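Local coordinates for protein dihydropteroate synthase (Xanthomonas albilineans, PDB 6Q62) that probably condenses para-aminobenzoate with a dihydropterin diphosphate to give 7,8-dihydropteroate, the precursor of folates, in a magnesium-dependent reaction, at residues A247-A252 against L260-V265; R211-E214 against P218-A221; L251-G256 against T273-V278; R227-L232 against A243-A248; P191-G196 against A200-L205. One frame throughout, in Å; residues are numbered along the deposited sequence. Where two conformers were deposited one is given.

Contact 1. Residues A247-A252 against L260-V265. With 6GU (6-chloroguanine), chain E; SO4 (sulfate ion), chain H.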
# COMPACT_ATOMS: atom_id res chain seq x y z
N ALA A 247 -0.43 3.69 0.31
CA ALA A 247 -1.83 3.30 0.42
C ALA A 247 -2.72 4.39 -0.20
O ALA A 247 -3.60 4.07 -1.00
CB ALA A 247 -2.20 3.09 1.87
N ALA A 248 -2.49 5.66 0.16
CA ALA A 248 -3.27 6.80 -0.39
C ALA A 248 -3.20 6.86 -1.92
O ALA A 248 -4.24 7.01 -2.59
CB ALA A 248 -2.79 8.11 0.23
N HIS A 249 -2.01 6.65 -2.48
CA HIS A 249 -1.85 6.66 -3.94
C HIS A 249 -2.53 5.49 -4.61
O HIS A 249 -3.15 5.67 -5.67
CB HIS A 249 -0.39 6.81 -4.32
CG HIS A 249 0.09 8.21 -4.00
ND1 HIS A 249 1.13 8.43 -3.13
CD2 HIS A 249 -0.42 9.40 -4.40
CE1 HIS A 249 1.25 9.75 -3.04
NE2 HIS A 249 0.32 10.38 -3.77
N LEU A 250 -2.48 4.30 -3.99
CA LEU A 250 -3.24 3.16 -4.54
C LEU A 250 -4.72 3.44 -4.51
O LEU A 250 -5.41 3.19 -5.50
CB LEU A 250 -2.89 1.89 -3.73
CG LEU A 250 -3.63 0.61 -4.15
CD1 LEU A 250 -3.43 0.33 -5.65
CD2 LEU A 250 -3.14 -0.56 -3.33
N LEU A 251 -5.24 4.01 -3.39
CA LEU A 251 -6.66 4.36 -3.31
C LEU A 251 -7.04 5.39 -4.37
O LEU A 251 -8.09 5.26 -4.99
CB LEU A 251 -7.02 4.90 -1.89
CG LEU A 251 -6.88 3.90 -0.75
CD1 LEU A 251 -7.09 4.60 0.59
CD2 LEU A 251 -7.87 2.71 -0.93
N ALA A 252 -6.15 6.37 -4.64
CA ALA A 252 -6.42 7.38 -5.66
C ALA A 252 -6.51 6.74 -7.04
O ALA A 252 -7.43 7.04 -7.83
CB ALA A 252 -5.31 8.45 -5.65
N LEU A 260 0.20 9.92 -10.48
CA LEU A 260 0.45 9.93 -9.01
C LEU A 260 1.77 10.60 -8.76
O LEU A 260 2.80 10.19 -9.32
CB LEU A 260 0.46 8.49 -8.42
CG LEU A 260 -0.85 7.71 -8.68
CD1 LEU A 260 -0.65 6.25 -8.46
CD2 LEU A 260 -2.03 8.30 -7.83
N ARG A 261 1.74 11.68 -7.98
CA ARG A 261 2.95 12.50 -7.75
C ARG A 261 3.56 12.07 -6.43
O ARG A 261 3.02 12.38 -5.36
CB ARG A 261 2.58 14.00 -7.76
CG ARG A 261 3.82 14.90 -7.61
CD ARG A 261 3.47 16.39 -7.76
NE ARG A 261 4.69 17.19 -7.61
CZ ARG A 261 5.22 17.57 -6.44
NH1 ARG A 261 4.63 17.23 -5.30
NH2 ARG A 261 6.34 18.27 -6.41
N VAL A 262 4.69 11.36 -6.51
CA VAL A 262 5.24 10.71 -5.31
C VAL A 262 6.72 10.91 -5.08
O VAL A 262 7.49 11.06 -6.02
CB VAL A 262 4.92 9.18 -5.33
CG1 VAL A 262 3.47 8.90 -5.74
CG2 VAL A 262 5.87 8.42 -6.26
N HIS A 263 7.15 10.77 -3.80
CA HIS A 263 8.57 10.75 -3.46
C HIS A 263 9.06 9.28 -3.54
O HIS A 263 10.17 9.03 -3.99
CB HIS A 263 8.78 11.21 -1.99
CG HIS A 263 8.41 12.63 -1.73
ND1 HIS A 263 7.18 12.96 -1.24
CD2 HIS A 263 9.15 13.75 -1.87
CE1 HIS A 263 7.18 14.29 -1.13
NE2 HIS A 263 8.35 14.80 -1.48
N ASP A 264 8.22 8.33 -3.09
CA ASP A 264 8.58 6.92 -2.94
C ASP A 264 8.20 6.12 -4.16
O ASP A 264 7.18 5.41 -4.21
CB ASP A 264 7.95 6.38 -1.67
CG ASP A 264 8.39 7.26 -0.50
OD1 ASP A 264 9.56 7.15 -0.09
OD2 ASP A 264 7.58 8.10 -0.05
N VAL A 265 9.01 6.34 -5.21
CA VAL A 265 8.71 5.77 -6.52
C VAL A 265 8.69 4.24 -6.51
O VAL A 265 7.67 3.68 -6.92
CB VAL A 265 9.63 6.34 -7.61
CG1 VAL A 265 9.42 5.62 -8.94
CG2 VAL A 265 9.37 7.85 -7.78
CL6 6GU E . -0.37 17.66 -4.80
N1 6GU E . 0.09 18.39 -7.13
C2 6GU E . 0.86 19.13 -8.03
N2 6GU E . 0.36 19.16 -9.26
N3 6GU E . 2.02 19.81 -7.74
C4 6GU E . 2.39 19.75 -6.41
C5 6GU E . 1.65 19.04 -5.43
C6 6GU E . 0.54 18.41 -5.89
N7 6GU E . 2.27 19.19 -4.19
C8 6GU E . 3.38 19.99 -4.47
N9 6GU E . 3.48 20.34 -5.78
S SO4 H . 6.82 18.45 -2.31
O1 SO4 H . 7.91 17.73 -1.63
O2 SO4 H . 6.44 19.65 -1.55
O3 SO4 H . 7.25 18.89 -3.68
O4 SO4 H . 5.63 17.61 -2.41
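Arg-261, whose carbonyl O lies beside the His-249 ring, makes the shortest polar bond here: NH2 to O3 of the sulfate, 2.9 Å and nearly straight at 170°. NH1 reaches a second oxygen, O4, at 3.1 Å. The ion thus sits at the edge of the guanidinium, in its plane. His-263 adds a more bent bond from NE2 to O1 of the sulfate, 3.0 Å, and Asn-27 also binds the ion. One face of the guanidinium lies under the 6-chloroguanine, with N9 3.3 Å above its centre. A salt bridge from NE to Asp-61 further limits its rotation. The extended chain from CG to NE carries the charged end away from helix 242-254.

The other side of the strand packs on the helix, mainly through aliphatic groups. Leu-260 and Val-262 point toward the helix and meet His-249. CG1 of Val-262 makes a CH-pi contact over the ring face, 3.7 Å from the centroid of His-249. Leu-260 CD2 comes up to His-249 O at 3.6 Å and also touches Ala-252 CB, at 3.9 Å. His-249 CG is anti to its carbonyl carbon (chi1 -71°), which sends the ring toward Leu-260 and Val-262. Its buried NE2 is satisfied by Leu-223 N.

Helix and strand run nearly antiparallel, at 169°. This is the helix-to-strand return of a beta-alpha-beta crossover in the TIM barrel. Through Arg-261 the strand lines the pterin pocket, and with His-263 it holds a sulfate probably from the crystallisation liquor, consistent with a site for the substrate diphosphate.

Contact 2. Residues R211-E214 against P218-A221; sequences RLCE and PVLA
Cys-213 and Val-219 lie alongside each other. The CB-SG bond of the cysteine and the CB-CG2 bond of the valine run past one another in nearly opposite directions. SG therefore rests against the flank of the valine, 3.8 Å from CG2 and 4.1 Å from CB of Val-219. The valine points toward the end of the helix. Its CG1 is anti to the backbone N (chi1 172°), and this leaves CG2 to face Leu-212 and Cys-213. The same methyl lies 3.9 Å from Leu-212 O.

Leu-212 also points toward the strand segment, but its side chain stops short of Val-219. It packs instead on Pro-191 and on His-167 and Leu-170 of helix 162-179. Cys-213 SG also touches the backbone of Arg-255 and Gly-256. The contact is small: one valine methyl meets a sulfur and a backbone carbonyl.

Val-219 faces outward, where it also meets Ile-189. The next residue, Leu-220, turns to the inside and lines the 6-chloroguanine pocket. Backbone bonds run from 218-221 to Ile-189 on one side and to Leu-258 and Leu-259 on the other. This is a helix-to-strand return on the outer wall of the TIM barrel.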
# COMPACT_ATOMS: atom_id res chain seq x y z
N ARG A 211 -15.79 11.69 -8.96
CA ARG A 211 -16.59 12.83 -9.41
C ARG A 211 -15.75 13.81 -10.24
O ARG A 211 -16.27 14.43 -11.19
CB ARG A 211 -17.21 13.57 -8.21
N LEU A 212 -14.44 13.96 -9.90
CA LEU A 212 -13.53 14.83 -10.64
C LEU A 212 -13.09 14.18 -11.92
O LEU A 212 -12.72 14.88 -12.87
CB LEU A 212 -12.27 15.16 -9.80
CG LEU A 212 -12.42 16.21 -8.70
CD1 LEU A 212 -11.12 16.37 -7.97
CD2 LEU A 212 -12.88 17.54 -9.25
N CYS A 213 -13.11 12.83 -11.98
CA CYS A 213 -12.67 12.08 -13.16
C CYS A 213 -13.68 12.14 -14.30
O CYS A 213 -13.36 11.73 -15.42
CB CYS A 213 -12.36 10.64 -12.77
SG CYS A 213 -10.97 10.51 -11.62
N GLU A 214 -14.87 12.70 -14.03
CA GLU A 214 -15.95 12.86 -15.01
C GLU A 214 -15.85 14.14 -15.86
O GLU A 214 -16.75 14.40 -16.67
CB GLU A 214 -17.32 12.77 -14.30
N PRO A 218 -7.49 13.72 -17.68
CA PRO A 218 -6.77 12.91 -16.67
C PRO A 218 -6.57 13.65 -15.35
O PRO A 218 -6.37 14.88 -15.34
CB PRO A 218 -5.41 12.64 -17.31
CG PRO A 218 -5.60 12.91 -18.76
CD PRO A 218 -6.67 13.92 -18.89
N VAL A 219 -6.61 12.89 -14.24
CA VAL A 219 -6.51 13.47 -12.90
C VAL A 219 -5.20 13.04 -12.25
O VAL A 219 -4.84 11.84 -12.26
CB VAL A 219 -7.75 13.06 -12.04
CG1 VAL A 219 -7.62 13.47 -10.57
CG2 VAL A 219 -9.05 13.58 -12.64
N LEU A 220 -4.48 14.02 -11.70
CA LEU A 220 -3.23 13.79 -10.97
C LEU A 220 -3.56 13.91 -9.48
O LEU A 220 -4.28 14.82 -9.09
CB LEU A 220 -2.21 14.87 -11.38
CG LEU A 220 -0.79 14.78 -10.80
CD1 LEU A 220 0.20 15.47 -11.70
CD2 LEU A 220 -0.67 15.29 -9.38
N ALA A 221 -3.02 13.00 -8.66
CA ALA A 221 -3.22 13.05 -7.20
C ALA A 221 -1.84 13.04 -6.59
O ALA A 221 -1.03 12.22 -6.95
CB ALA A 221 -4.00 11.82 -6.71

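Contact 3. Residues L251-G256 against T273-V278; sequences LAAQRG and TVWQAV
Gln-254 and Trp-275 make the CH-pi part of this contact. Gln-254 CG stands over one face of the indole, 4.0 Å from the centroid of the Trp-275 five-membered ring and 28° off its normal. The methylene is displaced toward the rim, with Trp-275 NE1 3.7 Å from CG. The amide beyond it does not stack. Its plane is turned 74° from the ring, and NE2 passes 3.7 Å from CD1 of Trp-275. Its polar partner is Gln-254 of the second subunit.

The apolar part is made by Ala-253. Its CB touches Trp-275 CZ3 at 3.9 Å, at the six-membered end of the indole. The tryptophan reaches this far because CG is anti to its backbone N (chi1 171°), which swings the ring out toward the other helix.

Backbone groups form a third set. Ala-253 O lies 3.7 Å from Trp-275 CH2. The same oxygen accepts Gly-256 N in the Schellman motif that ends helix 242-254, with Gly-256 at positive phi.

Trp-275 bridges two neighbouring barrel helices, 242-254 and 265-279, which are separated in the chain by strand 259-262. Leu-250 packs on its CB from the preceding helical turn. Pro-20, just before strand 21-27, touches both Ala-253 and Trp-275. The second subunit adjoins the same region.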
# COMPACT_ATOMS: atom_id res chain seq x y z
N LEU A 251 -5.24 4.01 -3.39
CA LEU A 251 -6.66 4.36 -3.31
C LEU A 251 -7.04 5.39 -4.37
O LEU A 251 -8.09 5.26 -4.99
CB LEU A 251 -7.02 4.90 -1.89
CG LEU A 251 -6.88 3.90 -0.75
CD1 LEU A 251 -7.09 4.60 0.59
CD2 LEU A 251 -7.87 2.71 -0.93
N ALA A 252 -6.15 6.37 -4.64
CA ALA A 252 -6.42 7.38 -5.66
C ALA A 252 -6.51 6.74 -7.04
O ALA A 252 -7.43 7.04 -7.83
CB ALA A 252 -5.31 8.45 -5.65
N ALA A 253 -5.57 5.84 -7.34
CA ALA A 253 -5.54 5.11 -8.61
C ALA A 253 -6.83 4.26 -8.77
O ALA A 253 -7.45 4.28 -9.84
CB ALA A 253 -4.31 4.22 -8.66
N GLN A 254 -7.27 3.60 -7.69
CA GLN A 254 -8.52 2.82 -7.74
C GLN A 254 -9.72 3.72 -7.99
O GLN A 254 -10.70 3.29 -8.60
CB GLN A 254 -8.71 2.08 -6.42
CG GLN A 254 -7.68 0.96 -6.23
CD GLN A 254 -7.86 0.28 -4.91
OE1 GLN A 254 -8.25 0.90 -3.91
NE2 GLN A 254 -7.59 -1.02 -4.89
N ARG A 255 -9.63 4.99 -7.53
CA ARG A 255 -10.71 5.96 -7.66
C ARG A 255 -10.61 6.85 -8.91
O ARG A 255 -11.36 7.81 -9.02
CB ARG A 255 -10.86 6.78 -6.37
CG ARG A 255 -11.60 5.97 -5.31
CD ARG A 255 -11.28 6.34 -3.88
NE ARG A 255 -11.96 5.46 -2.94
CZ ARG A 255 -11.58 4.23 -2.59
NH1 ARG A 255 -10.51 3.67 -3.16
NH2 ARG A 255 -12.29 3.53 -1.72
N GLY A 256 -9.77 6.45 -9.87
CA GLY A 256 -9.69 7.07 -11.18
C GLY A 256 -8.48 7.92 -11.50
O GLY A 256 -8.32 8.32 -12.67
N THR A 273 1.72 -2.28 -9.30
CA THR A 273 1.97 -3.50 -10.08
C THR A 273 1.11 -4.66 -9.54
O THR A 273 0.46 -5.36 -10.33
CB THR A 273 3.47 -3.83 -10.11
OG1 THR A 273 4.14 -2.74 -10.75
CG2 THR A 273 3.78 -5.12 -10.87
N VAL A 274 1.05 -4.81 -8.19
CA VAL A 274 0.24 -5.86 -7.57
C VAL A 274 -1.22 -5.62 -7.92
O VAL A 274 -1.92 -6.54 -8.34
CB VAL A 274 0.47 -5.94 -6.03
CG1 VAL A 274 -0.49 -6.97 -5.40
CG2 VAL A 274 1.92 -6.31 -5.72
N TRP A 275 -1.68 -4.36 -7.76
CA TRP A 275 -3.05 -4.01 -8.07
C TRP A 275 -3.39 -4.27 -9.54
O TRP A 275 -4.43 -4.85 -9.81
CB TRP A 275 -3.35 -2.56 -7.67
CG TRP A 275 -4.69 -2.07 -8.16
CD1 TRP A 275 -5.92 -2.55 -7.82
CD2 TRP A 275 -4.90 -0.99 -9.06
NE1 TRP A 275 -6.90 -1.84 -8.48
CE2 TRP A 275 -6.30 -0.85 -9.23
CE3 TRP A 275 -4.06 -0.11 -9.73
CZ2 TRP A 275 -6.86 0.12 -10.07
CZ3 TRP A 275 -4.61 0.86 -10.55
CH2 TRP A 275 -6.00 0.97 -10.71
N GLN A 276 -2.48 -3.90 -10.47
CA GLN A 276 -2.69 -4.14 -11.90
C GLN A 276 -2.93 -5.64 -12.16
O GLN A 276 -3.82 -5.98 -12.93
CB GLN A 276 -1.51 -3.65 -12.74
CG GLN A 276 -1.57 -2.18 -13.12
CD GLN A 276 -2.68 -1.83 -14.09
OE1 GLN A 276 -2.75 -2.33 -15.22
NE2 GLN A 276 -3.58 -0.95 -13.67
N ALA A 277 -2.11 -6.52 -11.56
CA ALA A 277 -2.24 -7.99 -11.74
C ALA A 277 -3.61 -8.47 -11.30
O ALA A 277 -4.25 -9.26 -11.99
CB ALA A 277 -1.16 -8.72 -10.96
N VAL A 278 -4.10 -7.97 -10.16
CA VAL A 278 -5.39 -8.33 -9.60
C VAL A 278 -6.53 -7.79 -10.45
O VAL A 278 -7.46 -8.54 -10.77
CB VAL A 278 -5.46 -7.86 -8.12
CG1 VAL A 278 -6.87 -7.95 -7.56
CG2 VAL A 278 -4.47 -8.63 -7.26

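Contact 4. Residues R227-L232 against A243-A248; sequences RSIGEL and AGSVAA
Ile-229 lays its CG2 methyl on the backbone between Gly-244 and Ser-245. The methyl is 3.6 Å from Gly-244 C and equally 3.6 Å from Ser-245 N. With no side chain on Gly-244, it can come right down to the peptide. The two backbones come closest here, 6.1 Å between the CA atoms of Ile-229 and Gly-244.

The other branch of the isoleucine reaches one turn further along. CD1 meets Ala-248 CB at 3.7 Å. The first torsion (chi1 -58°) separates the branches, with CG1 anti to the carbonyl carbon and CG2 anti to the backbone N. The bend at chi2 (-53°) helps set where CD1 lies. The two branches thus straddle the start and the end of a single helical turn, from Gly-244 to Ala-248.

Ser-245 closes one flank. Its OG lies 3.9 Å from Ile-229 CG2, but its polar needs are met elsewhere. It is hydrogen-bonded to Arg-241 O, just before the start of helix 242-254, and to Arg-225 N in the loop that leads to helix 227-233. The buried hydroxyl so ties both helices' starts together beside an otherwise apolar contact.

Ala-243 and Val-246 of the same segment line the indole-2-carboxylic acid pocket. The segment axes come within 9.5 Å and lie at 110° to each other. Helix 227-233 is a short helix in the connection after strand 220-221, set across the first turns of helix 242-254. Leu-232 packs on Val-203 of helix 199-207. On helix 242-254, Val-246 packs on helix 265-279, and Ala-247 and Ala-248 meet the second subunit.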
# COMPACT_ATOMS: atom_id res chain seq x y z
N ARG A 227 1.09 16.20 5.37
CA ARG A 227 0.65 16.31 6.76
C ARG A 227 -0.58 15.47 7.03
O ARG A 227 -0.62 14.85 8.09
CB ARG A 227 0.37 17.80 7.13
CG ARG A 227 -0.15 18.00 8.57
CD ARG A 227 -0.42 19.47 8.90
NE ARG A 227 0.80 20.28 8.85
CZ ARG A 227 1.59 20.54 9.88
NH1 ARG A 227 1.27 20.11 11.10
NH2 ARG A 227 2.69 21.26 9.72
N SER A 228 -1.58 15.46 6.12
CA SER A 228 -2.80 14.67 6.31
C SER A 228 -2.51 13.21 6.46
O SER A 228 -3.13 12.57 7.31
CB SER A 228 -3.80 14.93 5.19
OG SER A 228 -4.27 16.25 5.32
N ILE A 229 -1.52 12.68 5.69
CA ILE A 229 -1.12 11.27 5.83
C ILE A 229 -0.53 11.06 7.22
O ILE A 229 -0.86 10.06 7.88
CB ILE A 229 -0.15 10.83 4.72
CG1 ILE A 229 -0.77 11.03 3.32
CG2 ILE A 229 0.27 9.38 4.93
CD1 ILE A 229 -2.19 10.40 3.04
N GLY A 230 0.30 12.01 7.67
CA GLY A 230 0.89 11.99 9.00
C GLY A 230 -0.17 12.02 10.09
O GLY A 230 -0.06 11.25 11.05
N GLU A 231 -1.22 12.84 9.91
CA GLU A 231 -2.35 12.93 10.86
C GLU A 231 -3.18 11.62 10.91
O GLU A 231 -3.56 11.16 11.99
CB GLU A 231 -3.28 14.10 10.53
N LEU A 232 -3.45 11.02 9.75
CA LEU A 232 -4.23 9.79 9.68
C LEU A 232 -3.51 8.60 10.33
O LEU A 232 -4.17 7.71 10.87
CB LEU A 232 -4.54 9.42 8.22
CG LEU A 232 -5.56 10.30 7.48
CD1 LEU A 232 -5.67 9.88 6.01
CD2 LEU A 232 -6.94 10.26 8.15
N ALA A 243 4.43 4.21 4.03
CA ALA A 243 3.35 3.23 3.86
C ALA A 243 1.97 3.87 3.71
O ALA A 243 1.20 3.46 2.83
CB ALA A 243 3.35 2.26 5.03
N GLY A 244 1.66 4.89 4.51
CA GLY A 244 0.38 5.57 4.39
C GLY A 244 0.23 6.29 3.05
O GLY A 244 -0.88 6.34 2.49
N SER A 245 1.35 6.85 2.54
CA SER A 245 1.36 7.56 1.24
C SER A 245 1.12 6.56 0.09
O SER A 245 0.30 6.83 -0.80
CB SER A 245 2.68 8.28 1.04
OG SER A 245 2.84 9.29 2.03
N VAL A 246 1.79 5.41 0.14
CA VAL A 246 1.62 4.39 -0.90
C VAL A 246 0.16 3.91 -0.89
O VAL A 246 -0.45 3.80 -1.95
CB VAL A 246 2.63 3.23 -0.70
CG1 VAL A 246 2.32 2.09 -1.66
CG2 VAL A 246 4.05 3.73 -0.90
N ALA A 247 -0.43 3.69 0.31
CA ALA A 247 -1.83 3.30 0.42
C ALA A 247 -2.72 4.39 -0.20
O ALA A 247 -3.60 4.07 -1.00
CB ALA A 247 -2.20 3.09 1.87
N ALA A 248 -2.49 5.66 0.16
CA ALA A 248 -3.27 6.80 -0.39
C ALA A 248 -3.20 6.86 -1.92
O ALA A 248 -4.24 7.01 -2.59
CB ALA A 248 -2.79 8.11 0.23

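Contact 5. Residues P191-G196 against A200-L205; sequences PGFGFG and ADNVQL. With 6GU (6-chloroguanine), chain E; EDO (1,2-ethanediol), chain F.
The glycine-rich loop after barrel strand 187-190 folds back on helix 199-207, and Gly-194 and Asn-202 make the polar link. Gly-192 to Phe-195 form a type II beta turn within this loop. Gly-194 N donates to Asn-202 OD1 at 2.9 Å. The bond is somewhat bent, at 152°, and the donor stands 30° out of the carbonyl plane. The other end of the amide, ND2, is bonded to Ser-228 OG. Both ends being used, the amide is held against flipping.

Phe-193 packs beside this bond. Its CG is anti to the carbonyl carbon (chi1 -68°), which turns the ring edge toward Asn-202 and Leu-205. The ring meets Asn-202 with its edge: CE1 is 3.3 Å from the backbone O of Asn-202, and CD1 is 3.6 Å from OD1 of the same residue. CE1 also touches Leu-205 CB at 3.6 Å. Pro-191 makes a looser contact, CB to Leu-205 CD2 at 4.4 Å.

Phe-195 leads the other way, into the ligand pocket. Its edge faces the 6-chloroguanine, with CE1 3.3 Å from N7. Lys-226 is hydrogen-bonded to both the ligand and Phe-193 O.

Aromatic C-H groups thus face the oxygens of Asn-202, and probably gain a weak electrostatic attraction from them. The side-chain oxygen is shared between the edge of Phe-193 and the N-H of Gly-194. Asn-202 therefore probably steadies the turn from which Phe-195 reaches the ligand.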
# COMPACT_ATOMS: atom_id res chain seq x y z
N PRO A 191 -6.79 17.98 -7.69
CA PRO A 191 -7.51 18.66 -6.59
C PRO A 191 -6.64 19.39 -5.59
O PRO A 191 -7.16 20.07 -4.70
CB PRO A 191 -8.27 17.51 -5.91
CG PRO A 191 -7.43 16.32 -6.17
CD PRO A 191 -6.88 16.50 -7.57
N GLY A 192 -5.34 19.20 -5.69
CA GLY A 192 -4.39 19.89 -4.82
C GLY A 192 -4.45 19.46 -3.38
O GLY A 192 -4.71 20.29 -2.50
N PHE A 193 -4.26 18.15 -3.13
CA PHE A 193 -4.29 17.67 -1.74
C PHE A 193 -3.28 18.44 -0.88
O PHE A 193 -2.14 18.66 -1.29
CB PHE A 193 -4.00 16.16 -1.69
CG PHE A 193 -5.09 15.32 -2.30
CD1 PHE A 193 -6.28 15.11 -1.62
CD2 PHE A 193 -4.88 14.65 -3.51
CE1 PHE A 193 -7.29 14.30 -2.18
CE2 PHE A 193 -5.88 13.83 -4.05
CZ PHE A 193 -7.08 13.66 -3.38
N GLY A 194 -3.74 18.89 0.29
CA GLY A 194 -2.89 19.60 1.24
C GLY A 194 -2.76 21.10 1.05
O GLY A 194 -2.22 21.78 1.93
N PHE A 195 -3.26 21.65 -0.09
CA PHE A 195 -3.18 23.09 -0.34
C PHE A 195 -4.45 23.78 0.14
O PHE A 195 -5.48 23.74 -0.55
CB PHE A 195 -2.94 23.35 -1.83
CG PHE A 195 -1.55 22.99 -2.28
CD1 PHE A 195 -1.26 21.70 -2.70
CD2 PHE A 195 -0.54 23.95 -2.32
CE1 PHE A 195 0.01 21.37 -3.17
CE2 PHE A 195 0.74 23.61 -2.77
CZ PHE A 195 1.00 22.32 -3.19
N GLY A 196 -4.37 24.37 1.33
CA GLY A 196 -5.50 25.05 1.96
C GLY A 196 -6.65 24.10 2.23
O GLY A 196 -7.80 24.40 1.93
N ALA A 200 -9.67 16.29 7.00
CA ALA A 200 -11.04 15.92 6.64
C ALA A 200 -11.35 16.29 5.18
O ALA A 200 -11.99 15.49 4.48
CB ALA A 200 -12.05 16.59 7.59
N ASP A 201 -10.92 17.50 4.73
CA ASP A 201 -11.14 17.94 3.34
C ASP A 201 -10.38 17.04 2.39
O ASP A 201 -10.90 16.71 1.32
CB ASP A 201 -10.63 19.37 3.11
CG ASP A 201 -11.36 20.46 3.86
OD1 ASP A 201 -12.58 20.32 4.08
OD2 ASP A 201 -10.71 21.49 4.18
N ASN A 202 -9.14 16.68 2.73
CA ASN A 202 -8.32 15.81 1.86
C ASN A 202 -8.94 14.41 1.73
O ASN A 202 -8.98 13.85 0.63
CB ASN A 202 -6.91 15.73 2.40
CG ASN A 202 -6.14 16.99 2.13
OD1 ASN A 202 -6.21 17.56 1.05
ND2 ASN A 202 -5.40 17.47 3.10
N VAL A 203 -9.47 13.88 2.84
CA VAL A 203 -10.11 12.56 2.85
C VAL A 203 -11.40 12.61 2.01
O VAL A 203 -11.64 11.70 1.21
CB VAL A 203 -10.37 12.08 4.31
CG1 VAL A 203 -11.22 10.81 4.33
CG2 VAL A 203 -9.05 11.85 5.04
N GLN A 204 -12.19 13.70 2.14
CA GLN A 204 -13.40 13.90 1.33
C GLN A 204 -13.07 13.92 -0.16
O GLN A 204 -13.74 13.26 -0.94
CB GLN A 204 -14.11 15.21 1.70
CG GLN A 204 -14.88 15.19 3.03
CD GLN A 204 -16.11 14.32 3.00
OE1 GLN A 204 -16.85 14.25 2.01
NE2 GLN A 204 -16.36 13.64 4.11
N LEU A 205 -12.04 14.68 -0.55
CA LEU A 205 -11.65 14.77 -1.96
C LEU A 205 -11.17 13.47 -2.52
O LEU A 205 -11.41 13.19 -3.70
CB LEU A 205 -10.57 15.85 -2.16
CG LEU A 205 -11.05 17.30 -2.06
CD1 LEU A 205 -9.88 18.22 -1.82
CD2 LEU A 205 -11.82 17.73 -3.32
CL6 6GU E . -0.37 17.66 -4.80
N1 6GU E . 0.09 18.39 -7.13
C2 6GU E . 0.86 19.13 -8.03
N2 6GU E . 0.36 19.16 -9.26
N3 6GU E . 2.02 19.81 -7.74
C4 6GU E . 2.39 19.75 -6.41
C5 6GU E . 1.65 19.04 -5.43
C6 6GU E . 0.54 18.41 -5.89
N7 6GU E . 2.27 19.19 -4.19
C8 6GU E . 3.38 19.99 -4.47
N9 6GU E . 3.48 20.34 -5.78
C1 EDO F . 2.11 18.77 4.15
O1 EDO F . 3.32 18.19 3.78
C2 EDO F . 1.29 19.07 2.91
O2 EDO F . -0.02 19.44 3.29

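How the contacts relate
From the N terminus, contact 5 comes first and closes the short loop between strand 187-190 and helix 199-207. Contact 2 follows with the turn into strand 220-221. Contact 4 closes the longer stretch that joins helix 227-233 to helix 242-254. Contact 1 starts where contact 4 ends. Contact 3 starts within contact 1's helical segment and ends beyond it, so they overlap. Ser-228 and Asn-202 link contacts 4 and 5. Ala-221 packs on Ala-252, tying contact 2 to contacts 1 and 3. Contacts 1 and 5 both reach the 6-chloroguanine. Contacts 1 and 2 tie late barrel strands to preceding helical segments, contacts 3 and 4 join helices, and contact 5 fixes a pocket loop to its helix.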